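Local coordinates for Fe-regulated protein B (Neisseria meningitidis, PDB 4AIP), which imports iron across the outer membrane as a TonB-dependent transporter, and may take up iron as siderophore complexes, at residues B[426-429]-B[430-434]; B[72-75]-B[76-80]. All blocks are in the same frame, centred on the assembly; numbering follows the deposited sequence.

Contact 1: residues B[426-429]-B[430-434]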
# COMPACT_ATOMS: atom_id res chain seq x y z
N GLU B 426 27.52 -15.24 -33.08
CA GLU B 426 27.78 -14.84 -31.72
C GLU B 426 28.60 -13.56 -31.67
O GLU B 426 28.27 -12.62 -30.90
CB GLU B 426 28.55 -15.95 -31.00
CG GLU B 426 27.74 -16.84 -30.05
CD GLU B 426 28.65 -17.82 -29.36
OE1 GLU B 426 29.87 -17.54 -29.23
OE2 GLU B 426 28.16 -18.89 -28.97
N ASP B 427 29.66 -13.51 -32.48
CA ASP B 427 30.50 -12.32 -32.46
C ASP B 427 29.81 -11.09 -33.00
O ASP B 427 30.09 -9.99 -32.50
CB ASP B 427 31.87 -12.55 -33.09
CG ASP B 427 32.73 -13.50 -32.24
OD1 ASP B 427 32.62 -13.38 -30.99
OD2 ASP B 427 33.47 -14.35 -32.81
N THR B 428 28.87 -11.28 -33.94
CA THR B 428 28.05 -10.17 -34.49
C THR B 428 27.11 -9.55 -33.42
O THR B 428 27.10 -8.34 -33.18
CB THR B 428 27.25 -10.60 -35.75
OG1 THR B 428 28.00 -11.57 -36.49
CG2 THR B 428 26.93 -9.38 -36.67
N VAL B 429 26.32 -10.39 -32.77
CA VAL B 429 25.36 -9.87 -31.81
C VAL B 429 26.12 -9.03 -30.77
O VAL B 429 25.79 -7.86 -30.57
CB VAL B 429 24.52 -11.01 -31.17
CG1 VAL B 429 23.62 -10.48 -30.05
CG2 VAL B 429 23.66 -11.69 -32.23
N HIS B 430 27.18 -9.62 -30.17
CA HIS B 430 28.03 -8.92 -29.18
C HIS B 430 28.58 -7.58 -29.64
O HIS B 430 28.81 -6.70 -28.81
CB HIS B 430 29.15 -9.84 -28.71
CG HIS B 430 28.65 -11.12 -28.13
ND1 HIS B 430 29.36 -12.30 -28.23
CD2 HIS B 430 27.49 -11.43 -27.51
CE1 HIS B 430 28.67 -13.27 -27.65
NE2 HIS B 430 27.52 -12.77 -27.22
N ALA B 431 28.75 -7.45 -30.95
CA ALA B 431 29.32 -6.28 -31.60
C ALA B 431 28.34 -5.12 -31.69
O ALA B 431 28.74 -3.99 -31.94
CB ALA B 431 29.78 -6.67 -32.99
N TYR B 432 27.05 -5.39 -31.51
CA TYR B 432 26.06 -4.33 -31.56
C TYR B 432 26.02 -3.61 -30.27
O TYR B 432 26.18 -4.20 -29.16
CB TYR B 432 24.68 -4.85 -31.79
CG TYR B 432 24.34 -4.96 -33.22
CD1 TYR B 432 24.00 -3.83 -33.96
CD2 TYR B 432 24.41 -6.20 -33.88
CE1 TYR B 432 23.68 -3.93 -35.32
CE2 TYR B 432 24.10 -6.30 -35.24
CZ TYR B 432 23.72 -5.16 -35.94
OH TYR B 432 23.40 -5.26 -37.29
N LYS B 433 25.79 -2.33 -30.41
CA LYS B 433 25.49 -1.51 -29.27
C LYS B 433 24.09 -1.01 -29.49
O LYS B 433 23.80 -0.24 -30.45
CB LYS B 433 26.46 -0.33 -29.20
CG LYS B 433 27.92 -0.74 -29.48
CD LYS B 433 28.59 0.25 -30.48
CE LYS B 433 29.05 1.53 -29.69
NZ LYS B 433 29.61 2.56 -30.64
N LEU B 434 23.21 -1.43 -28.60
CA LEU B 434 21.81 -1.22 -28.85
C LEU B 434 21.29 0.01 -28.17
O LEU B 434 21.79 0.38 -27.12
CB LEU B 434 21.03 -2.46 -28.44
CG LEU B 434 21.46 -3.77 -29.07
CD1 LEU B 434 20.67 -4.92 -28.46
CD2 LEU B 434 21.20 -3.74 -30.58
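With CG beside its own backbone N and anti to the carbonyl carbon (chi1 -56°), His430 folds its imidazole back along the last turn of helix 420-431, so that one ring face lies over Glu426 O. Tyr432 has a similar first torsion (chi1 -89°), which turns its ring back toward Thr428 and Val429 just after the helix. This helix sits in the long loop joining barrel strands 376-390 and 438-452, at the end of the barrel that in this family faces the cell exterior.

Glu426 O accepts the nearly straight alpha-helical bond from His430 N (3.3 Å, 170°). It also lies 2.9 Å from His430 ND1, but that atom meets it through the ring face, an angle unsuited to a second bond. The imidazole instead uses NE2, which is bonded to Phe399 O in the same loop; since a carbonyl oxygen can only accept, NE2 must carry the proton. The carboxylate of Glu426 turns to Arg423, and Asp427 OD1 stays 4.4 Å from His430 ND1, near enough perhaps to favour a protonated ring without pairing with it.

Beyond His430 the bonding tightens to three-residue steps. Ala431 N donates to Thr428 O at 2.9 Å, with a second, weak bond to Asp427 O, and Tyr432 N donates to Val429 O at 2.9 Å. In both three-residue bonds the donor stands above the carbonyl plane.

The Val429 side chain packs on Phe399 and the Tyr432 ring on Asp472 and Ile522, tying the helix end to neighbouring loops and to strand 522-525. Val429 O lies in the plane of the Tyr432 ring at its edge, 4.0 Å from CD2, while Thr428 O approaches the same CD2 to 3.5 Å.

Contact 2: residues B[72-75]-B[76-80]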
# COMPACT_ATOMS: atom_id res chain seq x y z
N VAL B 72 -21.95 2.09 -24.20
CA VAL B 72 -22.14 2.09 -22.77
C VAL B 72 -22.17 3.52 -22.31
O VAL B 72 -21.31 4.30 -22.66
CB VAL B 72 -20.98 1.38 -22.06
CG1 VAL B 72 -21.24 1.33 -20.60
CG2 VAL B 72 -20.78 -0.03 -22.66
N THR B 73 -23.18 3.86 -21.54
CA THR B 73 -23.23 5.15 -20.94
C THR B 73 -22.96 4.94 -19.47
O THR B 73 -23.18 3.85 -18.90
CB THR B 73 -24.58 5.90 -21.06
OG1 THR B 73 -25.62 5.13 -20.58
CG2 THR B 73 -24.98 6.04 -22.30
N LEU B 74 -22.48 6.00 -18.84
CA LEU B 74 -22.23 5.98 -17.41
C LEU B 74 -23.50 5.60 -16.61
O LEU B 74 -23.42 4.90 -15.61
CB LEU B 74 -21.77 7.36 -16.95
CG LEU B 74 -21.37 7.40 -15.48
CD1 LEU B 74 -20.21 6.43 -15.21
CD2 LEU B 74 -20.91 8.80 -15.11
N GLN B 75 -24.65 6.10 -17.01
CA GLN B 75 -25.83 5.88 -16.25
C GLN B 75 -26.24 4.38 -16.39
O GLN B 75 -26.67 3.74 -15.41
CB GLN B 75 -26.87 6.86 -16.76
CG GLN B 75 -28.19 6.24 -17.15
CD GLN B 75 -29.09 6.20 -15.94
OE1 GLN B 75 -28.86 5.44 -14.98
NE2 GLN B 75 -30.11 7.05 -15.95
N GLN B 76 -26.05 3.81 -17.58
CA GLN B 76 -26.24 2.39 -17.76
C GLN B 76 -25.25 1.63 -16.99
O GLN B 76 -25.64 0.73 -16.26
CB GLN B 76 -26.00 1.99 -19.21
CG GLN B 76 -27.14 2.27 -20.16
CD GLN B 76 -26.74 1.85 -21.62
OE1 GLN B 76 -25.55 1.85 -22.01
NE2 GLN B 76 -27.75 1.47 -22.40
N LYS B 77 -23.96 1.94 -17.14
CA LYS B 77 -22.87 1.27 -16.39
C LYS B 77 -23.13 1.22 -14.85
O LYS B 77 -22.78 0.20 -14.15
CB LYS B 77 -21.57 2.01 -16.69
CG LYS B 77 -20.34 1.20 -16.64
CD LYS B 77 -19.14 2.14 -16.84
CE LYS B 77 -18.75 2.75 -15.42
NZ LYS B 77 -18.10 4.08 -15.66
N ASP B 78 -23.77 2.27 -14.31
CA ASP B 78 -24.06 2.25 -12.88
C ASP B 78 -25.13 1.23 -12.51
O ASP B 78 -25.29 0.92 -11.31
CB ASP B 78 -24.55 3.61 -12.37
CG ASP B 78 -23.43 4.66 -12.25
OD1 ASP B 78 -22.20 4.32 -12.26
OD2 ASP B 78 -23.86 5.83 -12.16
N GLU B 79 -25.87 0.72 -13.53
CA GLU B 79 -26.89 -0.29 -13.26
C GLU B 79 -26.38 -1.70 -13.49
O GLU B 79 -27.10 -2.70 -13.35
CB GLU B 79 -28.11 -0.04 -14.13
CG GLU B 79 -28.78 1.30 -13.85
CD GLU B 79 -29.81 1.66 -14.88
OE1 GLU B 79 -30.01 0.89 -15.86
OE2 GLU B 79 -30.42 2.75 -14.72
N SER B 80 -25.11 -1.78 -13.88
CA SER B 80 -24.47 -3.05 -14.19
C SER B 80 -23.60 -3.47 -13.02
O SER B 80 -23.21 -2.65 -12.20
CB SER B 80 -23.56 -2.87 -15.39
OG SER B 80 -22.76 -4.06 -15.52
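A capping box opens the short helix 74-77 of the plug domain, where the chain leaves strand 67-73. Thr73 at the N-cap takes a weak bond from Gln76 N to its OG1 (3.3 Å), and its own N donates to Gln76 OE1 (3.1 Å, 154°). The reach of Gln76 follows from its straight chain beyond CG (chi2 178°), which crosses the Thr73 side chain at about a right angle and sets CG against OG1.

Past the cap, Lys77 N bonds to Thr73 O at 2.7 Å and Asp78 N to Leu74 O at 3.0 Å. The aliphatic part of Lys77 lies across Val72 CG1, while its NZ, 3.2 Å from Leu74 CD1, is bonded to Pro141 O. Gln75 OE1 and Glu79 OE2 stand 3.1 Å apart, two acceptors with no bond between them.

That approach would probably be unfavourable alone, but Glu79 OE2 is salt-bridged to Lys695, in the connection between strands 681-694 and 702-709, which probably offsets it. With Asp78 salt-bridged to Arg188 of barrel strand 185-194, the two acidic side chains link plug to barrel by charge, consistent with a part in holding the plug in place.

How the contacts relate
Contacts 1 and 2 do not touch: their centres are 54 Å apart and their nearest atoms about 42 Å. They lie on opposite sides of the chain's centre, their own centres 36 Å and 19 Å from it respectively, contact 1 in a surface loop of the barrel and contact 2 in the plug. Both concern helix ends in a protein that is mostly strand, one at a helix's C-terminal end and the other at an N-terminal start. Contact 2 is linked to the barrel by the charges of its acidic side chains, whereas contact 1 packs against neighbouring loops and strand 522-525. Neither lies at the detergent pocket or at Arg276, where glutamate binds in another structure.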